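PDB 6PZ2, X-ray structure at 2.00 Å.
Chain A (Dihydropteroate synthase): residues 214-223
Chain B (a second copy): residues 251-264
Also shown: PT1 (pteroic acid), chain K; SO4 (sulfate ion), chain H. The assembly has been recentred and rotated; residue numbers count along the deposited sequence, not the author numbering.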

ATOM      1  N   SER A 214      11.977  10.309  -6.909  1.00 36.88           N
ATOM      2  CA  SER A 214      12.821  10.836  -5.849  1.00 37.76           C
ATOM      3  C   SER A 214      11.974  11.258  -4.647  1.00 36.52           C
ATOM      4  O   SER A 214      12.475  11.337  -3.543  1.00 39.83           O
ATOM      5  CB  SER A 214      13.619  12.012  -6.350  1.00 41.74           C
ATOM      6  OG  SER A 214      12.734  13.106  -6.538  1.00 44.50           O
ATOM      7  N   VAL A 215      10.700  11.557  -4.834  1.00 36.76           N
ATOM      8  CA  VAL A 215       9.844  11.844  -3.674  1.00 34.29           C
ATOM      9  C   VAL A 215       9.746  10.619  -2.747  1.00 39.15           C
ATOM     10  O   VAL A 215       9.663  10.760  -1.523  1.00 36.60           O
ATOM     11  CB  VAL A 215       8.428  12.301  -4.066  1.00 35.70           C
ATOM     12  CG1 VAL A 215       7.657  11.250  -4.861  1.00 35.14           C
ATOM     13  CG2 VAL A 215       7.631  12.696  -2.827  1.00 38.33           C
ATOM     14  N   ILE A 216       9.744   9.421  -3.316  1.00 32.42           N
ATOM     15  CA  ILE A 216       9.758   8.217  -2.530  1.00 31.32           C
ATOM     16  C   ILE A 216      11.170   7.984  -1.985  1.00 31.91           C
ATOM     17  O   ILE A 216      11.351   7.664  -0.812  1.00 31.00           O
ATOM     18  CB  ILE A 216       9.270   7.037  -3.374  1.00 28.55           C
ATOM     19  CG1 ILE A 216       7.844   7.296  -3.854  1.00 30.78           C
ATOM     20  CG2 ILE A 216       9.412   5.774  -2.565  1.00 30.19           C
ATOM     21  CD1 ILE A 216       7.326   6.215  -4.761  1.00 37.86           C
ATOM     22  N   GLY A 217      12.170   8.219  -2.812  1.00 31.84           N
ATOM     23  CA  GLY A 217      13.577   8.016  -2.414  1.00 31.68           C
ATOM     24  C   GLY A 217      14.002   8.872  -1.239  1.00 32.68           C
ATOM     25  O   GLY A 217      14.935   8.540  -0.501  1.00 40.10           O
ATOM     26  N   LYS A 218      13.352   9.999  -1.065  1.00 35.17           N
ATOM     27  CA  LYS A 218      13.718  10.845   0.038  1.00 40.88           C
ATOM     28  C   LYS A 218      13.200  10.223   1.342  1.00 42.52           C
ATOM     29  O   LYS A 218      13.790  10.468   2.368  1.00 37.23           O
ATOM     30  CB  LYS A 218      13.149  12.252  -0.138  1.00 47.14           C
ATOM     31  CG  LYS A 218      13.933  13.348   0.567  1.00 62.82           C
ATOM     32  CD  LYS A 218      13.915  14.674  -0.177  1.00 73.74           C
ATOM     33  CE  LYS A 218      14.256  14.586  -1.655  1.00 74.49           C
ATOM     34  NZ  LYS A 218      14.538  15.925  -2.230  1.00 69.57           N
ATOM     35  N   VAL A 219      12.122   9.434   1.312  1.00 36.75           N
ATOM     36  CA  VAL A 219      11.599   8.776   2.520  1.00 36.18           C
ATOM     37  C   VAL A 219      12.300   7.421   2.672  1.00 34.04           C
ATOM     38  O   VAL A 219      12.610   6.978   3.761  1.00 34.29           O
ATOM     39  CB  VAL A 219      10.064   8.629   2.442  1.00 38.62           C
ATOM     40  CG1 VAL A 219       9.469   7.846   3.610  1.00 41.50           C
ATOM     41  CG2 VAL A 219       9.397   9.986   2.344  1.00 36.41           C
ATOM     42  N   LEU A 220      12.566   6.773   1.553  1.00 33.50           N
ATOM     43  CA  LEU A 220      13.161   5.469   1.512  1.00 35.15           C
ATOM     44  C   LEU A 220      14.466   5.530   0.709  1.00 40.26           C
ATOM     45  O   LEU A 220      14.451   5.192  -0.480  1.00 41.54           O
ATOM     46  CB  LEU A 220      12.172   4.513   0.832  1.00 34.50           C
ATOM     47  CG  LEU A 220      10.763   4.488   1.409  1.00 33.91           C
ATOM     48  CD1 LEU A 220       9.892   3.498   0.648  1.00 34.82           C
ATOM     49  CD2 LEU A 220      10.802   4.105   2.878  1.00 38.65           C
ATOM     50  N   PRO A 221      15.597   5.926   1.346  1.00 45.77           N
ATOM     51  CA  PRO A 221      16.826   6.212   0.584  1.00 44.28           C
ATOM     52  C   PRO A 221      17.519   4.924   0.125  1.00 45.92           C
ATOM     53  O   PRO A 221      18.591   4.589   0.588  1.00 53.20           O
ATOM     54  CB  PRO A 221      17.767   7.020   1.483  1.00 43.82           C
ATOM     55  CG  PRO A 221      17.088   7.078   2.831  1.00 48.85           C
ATOM     56  CD  PRO A 221      15.701   6.474   2.698  1.00 44.15           C
ATOM     57  N   VAL A 222      16.868   4.203  -0.770  1.00 47.57           N
ATOM     58  CA  VAL A 222      17.461   3.057  -1.416  1.00 42.62           C
ATOM     59  C   VAL A 222      17.408   3.339  -2.921  1.00 46.79           C
ATOM     60  O   VAL A 222      16.764   4.299  -3.363  1.00 42.74           O
ATOM     61  CB  VAL A 222      16.724   1.757  -1.035  1.00 45.03           C
ATOM     62  CG1 VAL A 222      16.779   1.522   0.474  1.00 41.94           C
ATOM     63  CG2 VAL A 222      15.282   1.766  -1.536  1.00 42.90           C
ATOM     64  N   GLU A 223      18.063   2.482  -3.696  1.00 51.62           N
ATOM     65  CA  GLU A 223      18.105   2.635  -5.149  1.00 54.55           C
ATOM     66  C   GLU A 223      16.675   2.523  -5.709  1.00 52.03           C
ATOM     67  O   GLU A 223      15.796   1.909  -5.096  1.00 47.04           O
ATOM     68  CB  GLU A 223      19.095   1.631  -5.748  1.00 55.00           C
ATOM     69  CG  GLU A 223      18.543   0.224  -5.874  1.00 70.69           C
ATOM     70  CD  GLU A 223      19.524  -0.792  -6.436  1.00 80.80           C
ATOM     71  OE1 GLU A 223      19.461  -1.054  -7.658  1.00 88.12           O
ATOM     72  OE2 GLU A 223      20.334  -1.330  -5.650  1.00 78.59           O
TER
HETATM   73  C2  PT1 K 310       3.793  10.866 -14.726  1.00 26.79           C
HETATM   74  C3  PT1 K 310       4.993  10.629 -15.511  1.00 29.36           C
HETATM   75  C5  PT1 K 310       4.751  10.468 -16.945  1.00 27.84           C
HETATM   76  N6  PT1 K 310       6.254  10.530 -15.013  1.00 31.44           N
HETATM   77  C7  PT1 K 310       2.448  10.817 -16.634  1.00 32.60           C
HETATM   78  N9  PT1 K 310       3.511  10.593 -17.418  1.00 31.81           N
HETATM   79  C10 PT1 K 310       7.291  10.323 -15.842  1.00 29.42           C
HETATM   80  N11 PT1 K 310       1.209  10.901 -17.153  1.00 31.28           N
HETATM   81  C12 PT1 K 310       7.070  10.210 -17.220  1.00 29.46           C
HETATM   82  C21 PT1 K 310      11.953  12.144  -9.878  1.00 35.54           C
HETATM   83  O22 PT1 K 310      11.705  13.107  -9.136  1.00 40.08           O
HETATM   84  O1  PT1 K 310       3.856  11.028 -13.396  1.00 32.81           O
HETATM   85  N4  PT1 K 310       2.581  10.979 -15.306  1.00 33.57           N
HETATM   86  N8  PT1 K 310       5.820  10.242 -17.738  1.00 31.94           N
HETATM   87  C13 PT1 K 310       8.692  10.254 -15.273  1.00 32.92           C
HETATM   88  N14 PT1 K 310       8.980  11.532 -14.634  1.00 29.63           N
HETATM   89  C15 PT1 K 310       9.749  11.645 -13.529  1.00 31.22           C
HETATM   90  C16 PT1 K 310      10.569  10.608 -13.068  1.00 30.57           C
HETATM   91  C17 PT1 K 310       9.664  12.820 -12.793  1.00 31.53           C
HETATM   92  C18 PT1 K 310      11.311  10.789 -11.904  1.00 34.52           C
HETATM   93  C19 PT1 K 310      10.401  13.002 -11.626  1.00 31.87           C
HETATM   94  C20 PT1 K 310      11.217  11.978 -11.176  1.00 34.78           C
HETATM   95  O23 PT1 K 310      12.765  11.292  -9.514  1.00 33.18           O
HETATM   96  S   SO4 H 307      16.956   2.663   9.150  1.00111.87           S
HETATM   97  O1  SO4 H 307      16.436   3.185  10.439  1.00 74.75           O
HETATM   98  O2  SO4 H 307      16.464   1.279   8.862  1.00106.80           O
HETATM   99  O3  SO4 H 307      16.494   3.619   8.118  1.00 93.21           O
HETATM  100  O4  SO4 H 307      18.445   2.655   9.157  1.00128.17           O
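Chain B (251-264) VYENLMAARMTDAI

No direct hydrogen bond joins the two stretches; the polar link between them is a single water, which donates to Val A219 O (2.8 Å from the water oxygen) and accepts from Arg B259 NH2 (2.9 Å), while the direct contacts are van der Waals packing, mostly of apolar side chains, and the two stretches together bury 382 Å², both sides summed. Chain B 251-264 is one continuous helix, with phi near -65° and psi near -40° along most of its length and successive N to O bonds such as Met B256 N to Tyr B252 O (2.9 Å) and Ala B263 N to Arg B259 O (2.9 Å). Chain A is helical from Ser A214 to Gly A217, and Leu A220 to Glu A223 is loop or turn. Leu A220 N and Val A219 N both reach Ile A216 O, at 2.8 and 2.9 Å, and Leu A220 (phi -122°, psi 84°) takes the chain out of helical conformation.

The two chains run in opposite senses across the contact: Val A219 lies nearest Met B260 (CA to CA 6.2 Å), Leu A220 nearest Met B256 (CA to CA 6.9 Å), and Val A222 CG1 reaches back to Tyr B252 OH at 4.3 Å. Val A219 points toward the helix and packs against Arg B259, Met B260 and Ala B263. Its CG2 meets Ala B263 CB at 3.6 Å, its CG1 approaches Arg B259 O at 3.5 Å, and its CB lies 4.0 Å from Met B260 SD. The small Ala B263 side chain also points toward chain A. Leu A220, m at chi1 and t at chi2, extends CD2 to 3.6 Å from Met B256 O and 3.8 Å from Met B256 SD.

Met B260 leaves its helix sideways, but its end comes nearer to chain A, so that SD lies 4.0 Å from Ile A216 CA and 4.1 Å from Ile A216 CG2, and CE sits 4.2 Å from Val A215 O. That carbonyl oxygen is buried by the contact and has no hydrogen-bond partner anywhere in the model; what chain B sets nearest it is the Met B260 methyl.

Arg B259 points toward chain A, packing its CB 4.0 Å from Leu A220 CD2, and its nearly extended side chain carries the guanidinium to a sulfate, probably from the crystallisation liquor: NH2 donates to SO4 O3 at 3.1 Å, and NH1 makes a weak bond to SO4 O1 at 3.4 Å. Away from the contact, Ser A214 binds pteroic acid, its N donating to PT1 O23 at 2.9 Å and its OG to PT1 O22 at 2.8 Å.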

ATOM      1  N   VAL B 251       8.277  -7.918   8.020  1.00 27.47           N
ATOM      2  CA  VAL B 251       8.468  -6.689   8.754  1.00 30.26           C
ATOM      3  C   VAL B 251       9.008  -5.570   7.839  1.00 30.01           C
ATOM      4  O   VAL B 251       8.508  -4.432   7.872  1.00 30.58           O
ATOM      5  CB  VAL B 251       9.359  -6.964   9.976  1.00 30.98           C
ATOM      6  CG1 VAL B 251       9.911  -5.671  10.589  1.00 31.51           C
ATOM      7  CG2 VAL B 251       8.576  -7.780  11.009  1.00 31.37           C
ATOM      8  N   TYR B 252      10.022  -5.869   7.038  1.00 33.11           N
ATOM      9  CA  TYR B 252      10.752  -4.838   6.281  1.00 34.17           C
ATOM     10  C   TYR B 252       9.813  -4.136   5.283  1.00 31.81           C
ATOM     11  O   TYR B 252       9.690  -2.900   5.227  1.00 28.89           O
ATOM     12  CB  TYR B 252      11.910  -5.480   5.512  1.00 35.74           C
ATOM     13  CG  TYR B 252      12.667  -4.500   4.651  1.00 37.76           C
ATOM     14  CD1 TYR B 252      13.499  -3.567   5.245  1.00 38.60           C
ATOM     15  CD2 TYR B 252      12.491  -4.449   3.274  1.00 39.16           C
ATOM     16  CE1 TYR B 252      14.183  -2.639   4.477  1.00 43.05           C
ATOM     17  CE2 TYR B 252      13.153  -3.513   2.490  1.00 41.07           C
ATOM     18  CZ  TYR B 252      14.024  -2.629   3.103  1.00 41.10           C
ATOM     19  OH  TYR B 252      14.694  -1.677   2.404  1.00 53.41           O
ATOM     20  N   GLU B 253       9.099  -4.968   4.532  1.00 29.56           N
ATOM     21  CA  GLU B 253       8.223  -4.493   3.480  1.00 29.13           C
ATOM     22  C   GLU B 253       7.116  -3.638   4.092  1.00 28.40           C
ATOM     23  O   GLU B 253       6.880  -2.513   3.651  1.00 30.27           O
ATOM     24  CB  GLU B 253       7.671  -5.672   2.679  1.00 31.20           C
ATOM     25  CG  GLU B 253       8.743  -6.440   1.936  1.00 32.16           C
ATOM     26  CD  GLU B 253       9.423  -7.546   2.739  1.00 39.50           C
ATOM     27  OE1 GLU B 253       9.155  -7.713   3.956  1.00 35.74           O
ATOM     28  OE2 GLU B 253      10.231  -8.252   2.139  1.00 41.57           O
ATOM     29  N   ASN B 254       6.475  -4.107   5.157  1.00 28.74           N
ATOM     30  CA  ASN B 254       5.440  -3.283   5.760  1.00 25.75           C
ATOM     31  C   ASN B 254       6.051  -2.016   6.374  1.00 27.28           C
ATOM     32  O   ASN B 254       5.408  -0.976   6.336  1.00 28.76           O
ATOM     33  CB  ASN B 254       4.621  -4.047   6.790  1.00 27.70           C
ATOM     34  CG  ASN B 254       3.676  -5.033   6.131  1.00 26.10           C
ATOM     35  OD1 ASN B 254       2.592  -4.628   5.717  1.00 25.24           O
ATOM     36  ND2 ASN B 254       4.092  -6.290   6.055  1.00 24.19           N
ATOM     37  N   LEU B 255       7.217  -2.092   7.004  1.00 26.74           N
ATOM     38  CA  LEU B 255       7.816  -0.843   7.557  1.00 29.62           C
ATOM     39  C   LEU B 255       8.061   0.191   6.442  1.00 27.65           C
ATOM     40  O   LEU B 255       7.773   1.385   6.647  1.00 31.58           O
ATOM     41  CB  LEU B 255       9.127  -1.170   8.273  1.00 30.49           C
ATOM     42  CG  LEU B 255       9.889   0.018   8.868  1.00 33.34           C
ATOM     43  CD1 LEU B 255       9.067   0.816   9.857  1.00 35.97           C
ATOM     44  CD2 LEU B 255      11.152  -0.456   9.561  1.00 37.45           C
ATOM     45  N   MET B 256       8.582  -0.257   5.287  1.00 29.75           N
ATOM     46  CA  MET B 256       8.898   0.685   4.193  1.00 31.76           C
ATOM     47  C   MET B 256       7.607   1.377   3.732  1.00 30.55           C
ATOM     48  O   MET B 256       7.574   2.592   3.637  1.00 27.07           O
ATOM     49  CB  MET B 256       9.575  -0.002   2.999  1.00 32.08           C
ATOM     50  CG  MET B 256      10.933  -0.587   3.293  1.00 32.85           C
ATOM     51  SD  MET B 256      12.030   0.655   4.018  1.00 41.99           S
ATOM     52  CE  MET B 256      12.079   0.236   5.755  1.00 49.76           C
ATOM     53  N   ALA B 257       6.506   0.633   3.538  1.00 26.85           N
ATOM     54  CA  ALA B 257       5.221   1.220   3.160  1.00 23.96           C
ATOM     55  C   ALA B 257       4.686   2.165   4.247  1.00 26.14           C
ATOM     56  O   ALA B 257       4.066   3.224   3.967  1.00 28.11           O
ATOM     57  CB  ALA B 257       4.236   0.086   2.873  1.00 28.19           C
ATOM     58  N   ALA B 258       4.874   1.769   5.507  1.00 25.65           N
ATOM     59  CA  ALA B 258       4.410   2.567   6.620  1.00 26.00           C
ATOM     60  C   ALA B 258       5.171   3.898   6.662  1.00 24.77           C
ATOM     61  O   ALA B 258       4.595   4.913   6.980  1.00 27.06           O
ATOM     62  CB  ALA B 258       4.618   1.812   7.918  1.00 29.97           C
ATOM     63  N   ARG B 259       6.458   3.886   6.380  1.00 25.69           N
ATOM     64  CA  ARG B 259       7.222   5.161   6.394  1.00 30.00           C
ATOM     65  C   ARG B 259       6.728   6.096   5.287  1.00 27.89           C
ATOM     66  O   ARG B 259       6.599   7.278   5.513  1.00 30.11           O
ATOM     67  CB  ARG B 259       8.708   4.867   6.203  1.00 28.06           C
ATOM     68  CG  ARG B 259       9.319   4.248   7.448  1.00 31.36           C
ATOM     69  CD  ARG B 259      10.815   4.099   7.321  1.00 32.19           C
ATOM     70  NE  ARG B 259      11.396   3.616   8.553  1.00 34.10           N
ATOM     71  CZ  ARG B 259      12.653   3.198   8.672  1.00 38.38           C
ATOM     72  NH1 ARG B 259      13.106   2.818   9.855  1.00 33.58           N
ATOM     73  NH2 ARG B 259      13.460   3.191   7.623  1.00 34.14           N
ATOM     74  N   MET B 260       6.340   5.531   4.138  1.00 28.92           N
ATOM     75  CA  MET B 260       5.885   6.337   3.037  1.00 27.81           C
ATOM     76  C   MET B 260       4.545   6.941   3.440  1.00 31.59           C
ATOM     77  O   MET B 260       4.332   8.131   3.294  1.00 31.07           O
ATOM     78  CB  MET B 260       5.780   5.527   1.735  1.00 30.15           C
ATOM     79  CG  MET B 260       5.546   6.396   0.500  1.00 33.14           C
ATOM     80  SD  MET B 260       6.938   7.559   0.226  1.00 32.62           S
ATOM     81  CE  MET B 260       6.061   9.022  -0.311  1.00 33.32           C
ATOM     82  N   THR B 261       3.684   6.128   4.044  1.00 28.28           N
ATOM     83  CA  THR B 261       2.398   6.624   4.471  1.00 29.67           C
ATOM     84  C   THR B 261       2.559   7.642   5.609  1.00 28.83           C
ATOM     85  O   THR B 261       1.862   8.668   5.648  1.00 28.59           O
ATOM     86  CB  THR B 261       1.496   5.451   4.882  1.00 28.95           C
ATOM     87  OG1 THR B 261       1.571   4.398   3.915  1.00 27.03           O
ATOM     88  CG2 THR B 261       0.077   5.909   5.070  1.00 29.66           C
ATOM     89  N   ASP B 262       3.462   7.359   6.543  1.00 27.41           N
ATOM     90  CA  ASP B 262       3.687   8.296   7.665  1.00 31.78           C
ATOM     91  C   ASP B 262       4.097   9.658   7.086  1.00 32.33           C
ATOM     92  O   ASP B 262       3.632  10.686   7.562  1.00 32.68           O
ATOM     93  CB  ASP B 262       4.783   7.840   8.647  1.00 33.27           C
ATOM     94  CG  ASP B 262       4.433   6.629   9.500  1.00 34.61           C
ATOM     95  OD1 ASP B 262       3.209   6.321   9.619  1.00 27.74           O
ATOM     96  OD2 ASP B 262       5.388   5.973   9.996  1.00 32.25           O
ATOM     97  N   ALA B 263       4.962   9.665   6.068  1.00 32.89           N
ATOM     98  CA  ALA B 263       5.471  10.952   5.518  1.00 32.88           C
ATOM     99  C   ALA B 263       4.329  11.756   4.887  1.00 32.88           C
ATOM    100  O   ALA B 263       4.329  12.967   4.940  1.00 30.76           O
ATOM    101  CB  ALA B 263       6.570  10.684   4.525  1.00 35.45           C
ATOM    102  N   ILE B 264       3.293  11.093   4.382  1.00 31.52           N
ATOM    103  CA  ILE B 264       2.172  11.805   3.768  1.00 32.66           C
ATOM    104  C   ILE B 264       1.163  12.297   4.824  1.00 36.62           C
ATOM    105  O   ILE B 264       0.629  13.383   4.676  1.00 38.96           O
ATOM    106  CB  ILE B 264       1.500  10.895   2.716  1.00 33.26           C
ATOM    107  CG1 ILE B 264       2.458  10.537   1.577  1.00 35.20           C
ATOM    108  CG2 ILE B 264       0.206  11.498   2.186  1.00 36.10           C
ATOM    109  CD1 ILE B 264       1.973   9.380   0.718  1.00 37.63           C
TER
HETATM  110  O   HOH W   1      13.588   4.805   5.187  1.00 45.30           O